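Local structure of polyketide synthase/nonribosomal peptide synthetase hybrid RzxB (Pseudomonas fluorescens, 5IL6) at residues G75-Q87 / L229-A241. The protein is a trans-AT polyketide synthase/peptide synthetase hybrid, probably of rhizoxin assembly, whose dehydratase domain, described here, probably removes water from beta-hydroxyacyl intermediates to form double bonds. Numbering follows the deposited sequence.
Sequences GRGLVISDLSWRQ and LLPAGLGQCVLLA
I80 and C237 are joined by a reciprocal pair of backbone hydrogen bonds. C237 N reaches I80 O at 2.8 Å, and I80 N returns a nearly straight bond to C237 O (172°). L78 and L239 pair in the same way, as do L83 and L234, so the two strands run antiparallel. Both strands turn a corner midway, at D82 and G235. D82 N still bonds G235 O there at 3.0 Å, but from above the carbonyl plane. W85 N meets A232 O at 2.9 Å, again from above that plane. One water donates to both A232 O and W85 O.

P231 CB lies over one face of the W85 six-membered ring in a CH-pi contact, 4.0 Å from its centroid. L83 CD2 sits over the opposite face, 3.3 Å above the ring plane. The peptide between A232 and G233 meets the ring edge. W85 CG stands anti to its own carbonyl carbon (chi1 -72°), which carries the indole across to P231. V79 and V238 lie side by side, CG2 to CG2 at 4.1 Å.

The contact joins the two hot-dog halves of the dehydratase domain. Strand 124-135 flanks 77-85, and R131 forms a salt bridge with D82. Strand 274-284 runs along the far side of 230-239, whose A232-G233 and G235-Q236 form classic beta bulges against it. L78, I80 and W85 pack on helix 53-67.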
ATOM      1  N   GLY A  75      10.016 -10.992  17.996  1.00 62.55           N
ATOM      2  CA  GLY A  75      10.816  -9.856  17.573  1.00 62.04           C
ATOM      3  C   GLY A  75      11.204  -9.887  16.114  1.00 64.42           C
ATOM      4  O   GLY A  75      12.276  -9.384  15.751  1.00 61.04           O
ATOM      5  N   ARG A  76      10.387 -10.509  15.272  1.00 68.74           N
ATOM      6  CA  ARG A  76      10.663 -10.644  13.850  1.00 71.24           C
ATOM      7  C   ARG A  76       9.697  -9.744  13.091  1.00 60.94           C
ATOM      8  O   ARG A  76       8.706  -9.255  13.637  1.00 59.41           O
ATOM      9  CB  ARG A  76      10.521 -12.100  13.383  1.00 80.26           C
ATOM     10  CG  ARG A  76      11.341 -13.104  14.170  1.00 89.43           C
ATOM     11  CD  ARG A  76      11.253 -14.477  13.536  1.00 90.02           C
ATOM     12  NE  ARG A  76      12.288 -14.651  12.520  1.00 89.75           N
ATOM     13  CZ  ARG A  76      12.367 -15.684  11.687  1.00 91.94           C
ATOM     14  NH1 ARG A  76      11.451 -16.643  11.719  1.00 94.09           N
ATOM     15  NH2 ARG A  76      13.357 -15.748  10.808  1.00 92.56           N
ATOM     16  N   GLY A  77      10.000  -9.516  11.819  1.00 51.31           N
ATOM     17  CA  GLY A  77       9.171  -8.692  10.960  1.00 41.93           C
ATOM     18  C   GLY A  77       8.550  -9.490   9.832  1.00 42.30           C
ATOM     19  O   GLY A  77       9.101 -10.501   9.389  1.00 41.42           O
ATOM     20  N   LEU A  78       7.382  -9.036   9.389  1.00 43.93           N
ATOM     21  CA  LEU A  78       6.718  -9.610   8.229  1.00 43.80           C
ATOM     22  C   LEU A  78       7.293  -8.964   6.976  1.00 38.05           C
ATOM     23  O   LEU A  78       7.228  -7.739   6.816  1.00 39.91           O
ATOM     24  CB  LEU A  78       5.211  -9.377   8.323  1.00 50.55           C
ATOM     25  CG  LEU A  78       4.234 -10.435   7.796  1.00 58.09           C
ATOM     26  CD1 LEU A  78       4.669 -11.861   8.113  1.00 61.33           C
ATOM     27  CD2 LEU A  78       2.864 -10.167   8.400  1.00 60.64           C
ATOM     28  N   VAL A  79       7.863  -9.778   6.092  1.00 32.04           N
ATOM     29  CA  VAL A  79       8.530  -9.292   4.891  1.00 31.07           C
ATOM     30  C   VAL A  79       7.745  -9.777   3.682  1.00 27.69           C
ATOM     31  O   VAL A  79       7.504 -10.981   3.529  1.00 28.66           O
ATOM     32  CB  VAL A  79       9.992  -9.761   4.816  1.00 30.46           C
ATOM     33  CG1 VAL A  79      10.657  -9.230   3.547  1.00 30.63           C
ATOM     34  CG2 VAL A  79      10.764  -9.315   6.055  1.00 32.65           C
ATOM     35  N   ILE A  80       7.337  -8.838   2.835  1.00 23.31           N
ATOM     36  CA  ILE A  80       6.726  -9.130   1.547  1.00 25.07           C
ATOM     37  C   ILE A  80       7.715  -8.699   0.475  1.00 26.97           C
ATOM     38  O   ILE A  80       8.253  -7.588   0.534  1.00 23.88           O
ATOM     39  CB  ILE A  80       5.374  -8.411   1.390  1.00 26.09           C
ATOM     40  CG1 ILE A  80       4.402  -8.876   2.481  1.00 26.53           C
ATOM     41  CG2 ILE A  80       4.791  -8.653   0.000  1.00 27.40           C
ATOM     42  CD1 ILE A  80       3.151  -8.023   2.597  1.00 25.10           C
ATOM     43  N   SER A  81       7.971  -9.581  -0.488  1.00 24.93           N
ATOM     44  CA  SER A  81       9.031  -9.375  -1.463  1.00 27.79           C
ATOM     45  C   SER A  81       8.518  -9.621  -2.873  1.00 28.28           C
ATOM     46  O   SER A  81       7.640 -10.460  -3.098  1.00 25.45           O
ATOM     47  CB  SER A  81      10.222 -10.302  -1.187  1.00 28.96           C
ATOM     48  OG  SER A  81      10.791 -10.041   0.083  1.00 33.64           O
ATOM     49  N   ASP A  82       9.090  -8.878  -3.821  1.00 27.86           N
ATOM     50  CA  ASP A  82       8.819  -9.060  -5.245  1.00 26.26           C
ATOM     51  C   ASP A  82       7.319  -9.066  -5.521  1.00 23.12           C
ATOM     52  O   ASP A  82       6.775  -9.969  -6.160  1.00 20.89           O
ATOM     53  CB  ASP A  82       9.476 -10.336  -5.765  1.00 30.11           C
ATOM     54  CG  ASP A  82      10.984 -10.279  -5.694  1.00 41.23           C
ATOM     55  OD1 ASP A  82      11.531  -9.161  -5.579  1.00 37.30           O
ATOM     56  OD2 ASP A  82      11.625 -11.348  -5.758  1.00 48.22           O
ATOM     57  N   LEU A  83       6.650  -8.035  -5.025  1.00 21.90           N
ATOM     58  CA  LEU A  83       5.227  -7.863  -5.253  1.00 21.52           C
ATOM     59  C   LEU A  83       5.011  -7.149  -6.577  1.00 21.67           C
ATOM     60  O   LEU A  83       5.769  -6.248  -6.942  1.00 19.49           O
ATOM     61  CB  LEU A  83       4.592  -7.074  -4.108  1.00 19.18           C
ATOM     62  CG  LEU A  83       3.096  -6.747  -4.187  1.00 22.51           C
ATOM     63  CD1 LEU A  83       2.545  -6.591  -2.781  1.00 27.02           C
ATOM     64  CD2 LEU A  83       2.815  -5.479  -4.990  1.00 24.95           C
ATOM     65  N   SER A  84       3.981  -7.569  -7.300  1.00 21.05           N
ATOM     66  CA  SER A  84       3.570  -6.895  -8.519  1.00 23.66           C
ATOM     67  C   SER A  84       2.063  -6.705  -8.497  1.00 23.27           C
ATOM     68  O   SER A  84       1.320  -7.617  -8.127  1.00 22.29           O
ATOM     69  CB  SER A  84       3.982  -7.691  -9.764  1.00 29.24           C
ATOM     70  OG  SER A  84       3.665  -9.060  -9.611  1.00 37.07           O
ATOM     71  N   TRP A  85       1.624  -5.511  -8.880  1.00 24.19           N
ATOM     72  CA  TRP A  85       0.215  -5.227  -9.102  1.00 23.99           C
ATOM     73  C   TRP A  85      -0.078  -5.398 -10.582  1.00 23.35           C
ATOM     74  O   TRP A  85       0.651  -4.869 -11.427  1.00 24.97           O
ATOM     75  CB  TRP A  85      -0.151  -3.806  -8.668  1.00 22.90           C
ATOM     76  CG  TRP A  85      -0.185  -3.576  -7.192  1.00 22.90           C
ATOM     77  CD1 TRP A  85      -1.208  -3.874  -6.341  1.00 26.35           C
ATOM     78  CD2 TRP A  85       0.838  -2.969  -6.394  1.00 20.87           C
ATOM     79  NE1 TRP A  85      -0.882  -3.498  -5.060  1.00 25.50           N
ATOM     80  CE2 TRP A  85       0.369  -2.939  -5.066  1.00 23.96           C
ATOM     81  CE3 TRP A  85       2.106  -2.450  -6.674  1.00 22.30           C
ATOM     82  CZ2 TRP A  85       1.125  -2.416  -4.019  1.00 24.52           C
ATOM     83  CZ3 TRP A  85       2.855  -1.931  -5.633  1.00 29.90           C
ATOM     84  CH2 TRP A  85       2.361  -1.917  -4.322  1.00 26.12           C
ATOM     85  N   ARG A  86      -1.130  -6.144 -10.893  1.00 21.29           N
ATOM     86  CA  ARG A  86      -1.525  -6.330 -12.279  1.00 29.01           C
ATOM     87  C   ARG A  86      -2.708  -5.420 -12.583  1.00 38.91           C
ATOM     88  O   ARG A  86      -2.547  -4.200 -12.688  1.00 41.10           O
ATOM     89  CB  ARG A  86      -1.854  -7.801 -12.547  1.00 41.15           C
ATOM     90  CG  ARG A  86      -0.759  -8.760 -12.137  1.00 58.96           C
ATOM     91  CD  ARG A  86       0.337  -8.838 -13.176  1.00 80.12           C
ATOM     92  NE  ARG A  86       1.393  -9.760 -12.751  1.00 99.54           N
ATOM     93  CZ  ARG A  86       2.695  -9.483 -12.709  1.00116.78           C
ATOM     94  NH1 ARG A  86       3.159  -8.298 -13.092  1.00124.24           N
ATOM     95  NH2 ARG A  86       3.546 -10.414 -12.297  1.00120.89           N
ATOM     96  N   GLN A  87      -3.892  -5.995 -12.707  1.00 47.78           N
ATOM     97  CA  GLN A  87      -5.057  -5.200 -13.047  1.00 54.36           C
ATOM     98  C   GLN A  87      -5.634  -4.563 -11.787  1.00 33.66           C
ATOM     99  O   GLN A  87      -5.564  -5.148 -10.707  1.00 28.18           O
ATOM    100  CB  GLN A  87      -6.119  -6.071 -13.708  1.00 80.54           C
ATOM    101  CG  GLN A  87      -5.564  -7.279 -14.428  1.00101.89           C
ATOM    102  CD  GLN A  87      -6.516  -7.817 -15.470  1.00121.59           C
ATOM    103  OE1 GLN A  87      -7.733  -7.784 -15.299  1.00130.51           O
ATOM    104  NE2 GLN A  87      -5.960  -8.314 -16.567  1.00128.26           N
ATOM    105  N   LEU A 229      -0.154   7.453 -13.542  1.00 27.22           N
ATOM    106  CA  LEU A 229       0.884   6.642 -12.921  1.00 29.84           C
ATOM    107  C   LEU A 229       0.279   5.894 -11.744  1.00 33.30           C
ATOM    108  O   LEU A 229      -0.409   6.496 -10.911  1.00 36.51           O
ATOM    109  CB  LEU A 229       2.049   7.506 -12.435  1.00 31.91           C
ATOM    110  CG  LEU A 229       2.859   8.259 -13.490  1.00 34.53           C
ATOM    111  CD1 LEU A 229       3.858   9.179 -12.805  1.00 39.15           C
ATOM    112  CD2 LEU A 229       3.573   7.293 -14.425  1.00 32.85           C
ATOM    113  N   LEU A 230       0.543   4.595 -11.668  1.00 35.09           N
ATOM    114  CA  LEU A 230       0.054   3.776 -10.571  1.00 42.60           C
ATOM    115  C   LEU A 230       1.168   2.863 -10.087  1.00 31.11           C
ATOM    116  O   LEU A 230       2.042   2.478 -10.873  1.00 23.32           O
ATOM    117  CB  LEU A 230      -1.156   2.921 -10.978  1.00 61.08           C
ATOM    118  CG  LEU A 230      -2.456   3.650 -11.321  1.00 75.78           C
ATOM    119  CD1 LEU A 230      -3.540   2.635 -11.643  1.00 80.99           C
ATOM    120  CD2 LEU A 230      -2.901   4.563 -10.185  1.00 80.86           C
ATOM    121  N   PRO A 231       1.155   2.488  -8.810  1.00 28.77           N
ATOM    122  CA  PRO A 231       2.121   1.492  -8.336  1.00 28.85           C
ATOM    123  C   PRO A 231       1.998   0.206  -9.137  1.00 25.89           C
ATOM    124  O   PRO A 231       0.899  -0.305  -9.359  1.00 25.24           O
ATOM    125  CB  PRO A 231       1.732   1.290  -6.866  1.00 29.31           C
ATOM    126  CG  PRO A 231       1.006   2.540  -6.495  1.00 32.98           C
ATOM    127  CD  PRO A 231       0.260   2.934  -7.730  1.00 28.13           C
ATOM    128  N   ALA A 232       3.139  -0.302  -9.592  1.00 23.31           N
ATOM    129  CA  ALA A 232       3.193  -1.514 -10.394  1.00 27.08           C
ATOM    130  C   ALA A 232       4.024  -2.618  -9.767  1.00 26.23           C
ATOM    131  O   ALA A 232       3.724  -3.793  -9.985  1.00 22.85           O
ATOM    132  CB  ALA A 232       3.757  -1.206 -11.789  1.00 28.97           C
ATOM    133  N   GLY A 233       5.049  -2.277  -8.995  1.00 24.63           N
ATOM    134  CA  GLY A 233       5.879  -3.279  -8.356  1.00 25.27           C
ATOM    135  C   GLY A 233       6.452  -2.746  -7.063  1.00 23.04           C
ATOM    136  O   GLY A 233       6.546  -1.531  -6.851  1.00 23.95           O
ATOM    137  N   LEU A 234       6.839  -3.676  -6.195  1.00 21.00           N
ATOM    138  CA  LEU A 234       7.441  -3.335  -4.913  1.00 24.52           C
ATOM    139  C   LEU A 234       8.504  -4.370  -4.582  1.00 26.89           C
ATOM    140  O   LEU A 234       8.205  -5.564  -4.494  1.00 25.80           O
ATOM    141  CB  LEU A 234       6.381  -3.273  -3.809  1.00 27.35           C
ATOM    142  CG  LEU A 234       6.882  -2.984  -2.395  1.00 32.85           C
ATOM    143  CD1 LEU A 234       7.827  -1.795  -2.360  1.00 31.10           C
ATOM    144  CD2 LEU A 234       5.701  -2.744  -1.473  1.00 35.74           C
ATOM    145  N   GLY A 235       9.742  -3.905  -4.400  1.00 25.25           N
ATOM    146  CA  GLY A 235      10.830  -4.818  -4.086  1.00 24.98           C
ATOM    147  C   GLY A 235      10.661  -5.480  -2.731  1.00 24.36           C
ATOM    148  O   GLY A 235      10.815  -6.697  -2.597  1.00 24.61           O
ATOM    149  N   GLN A 236      10.336  -4.690  -1.710  1.00 23.16           N
ATOM    150  CA  GLN A 236      10.114  -5.218  -0.373  1.00 31.05           C
ATOM    151  C   GLN A 236       9.173  -4.309   0.399  1.00 30.02           C
ATOM    152  O   GLN A 236       9.221  -3.085   0.255  1.00 24.98           O
ATOM    153  CB  GLN A 236      11.415  -5.322   0.431  1.00 46.57           C
ATOM    154  CG  GLN A 236      12.448  -6.293  -0.081  1.00 65.12           C
ATOM    155  CD  GLN A 236      13.668  -6.325   0.819  1.00 80.27           C
ATOM    156  OE1 GLN A 236      14.428  -5.360   0.885  1.00 83.06           O
ATOM    157  NE2 GLN A 236      13.849  -7.428   1.535  1.00 87.08           N
ATOM    158  N   CYS A 237       8.329  -4.921   1.225  1.00 28.83           N
ATOM    159  CA  CYS A 237       7.566  -4.209   2.246  1.00 28.97           C
ATOM    160  C   CYS A 237       7.830  -4.917   3.564  1.00 28.76           C
ATOM    161  O   CYS A 237       7.453  -6.082   3.731  1.00 28.21           O
ATOM    162  CB  CYS A 237       6.071  -4.182   1.937  1.00 30.04           C
ATOM    163  SG  CYS A 237       5.122  -3.276   3.182  1.00 33.26           S
ATOM    164  N   VAL A 238       8.482  -4.227   4.492  1.00 26.43           N
ATOM    165  CA  VAL A 238       8.845  -4.795   5.786  1.00 26.97           C
ATOM    166  C   VAL A 238       7.994  -4.127   6.852  1.00 29.80           C
ATOM    167  O   VAL A 238       7.981  -2.895   6.966  1.00 28.66           O
ATOM    168  CB  VAL A 238      10.340  -4.624   6.085  1.00 31.09           C
ATOM    169  CG1 VAL A 238      10.664  -5.168   7.466  1.00 35.23           C
ATOM    170  CG2 VAL A 238      11.178  -5.324   5.023  1.00 32.53           C
ATOM    171  N   LEU A 239       7.275  -4.937   7.624  1.00 28.51           N
ATOM    172  CA  LEU A 239       6.458  -4.454   8.729  1.00 35.34           C
ATOM    173  C   LEU A 239       7.182  -4.778  10.032  1.00 34.93           C
ATOM    174  O   LEU A 239       7.216  -5.936  10.463  1.00 29.84           O
ATOM    175  CB  LEU A 239       5.069  -5.084   8.691  1.00 46.04           C
ATOM    176  CG  LEU A 239       4.084  -4.625   9.767  1.00 56.64           C
ATOM    177  CD1 LEU A 239       3.774  -3.140   9.626  1.00 54.53           C
ATOM    178  CD2 LEU A 239       2.806  -5.447   9.695  1.00 64.79           C
ATOM    179  N   LEU A 240       7.765  -3.754  10.652  1.00 37.42           N
ATOM    180  CA  LEU A 240       8.551  -3.906  11.872  1.00 44.43           C
ATOM    181  C   LEU A 240       7.709  -3.855  13.139  1.00 42.95           C
ATOM    182  O   LEU A 240       8.003  -4.569  14.103  1.00 39.51           O
ATOM    183  CB  LEU A 240       9.633  -2.828  11.922  1.00 50.38           C
ATOM    184  CG  LEU A 240      10.777  -3.109  10.954  1.00 61.70           C
ATOM    185  CD1 LEU A 240      11.460  -1.845  10.478  1.00 66.78           C
ATOM    186  CD2 LEU A 240      11.764  -3.998  11.688  1.00 68.35           C
ATOM    187  N   ALA A 241       6.676  -3.022  13.162  1.00 36.61           N
ATOM    188  CA  ALA A 241       5.887  -2.835  14.369  1.00 35.30           C
ATOM    189  C   ALA A 241       4.552  -2.226  13.977  1.00 34.76           C
ATOM    190  O   ALA A 241       4.374  -1.736  12.859  1.00 35.35           O
ATOM    191  CB  ALA A 241       6.620  -1.946  15.380  1.00 38.62           C
TER
HETATM  192  O   HOH W   1      13.269  -9.780  -0.002  1.00 53.75           O
HETATM  193  O   HOH W   2       3.017  -4.976 -12.580  1.00 49.72           O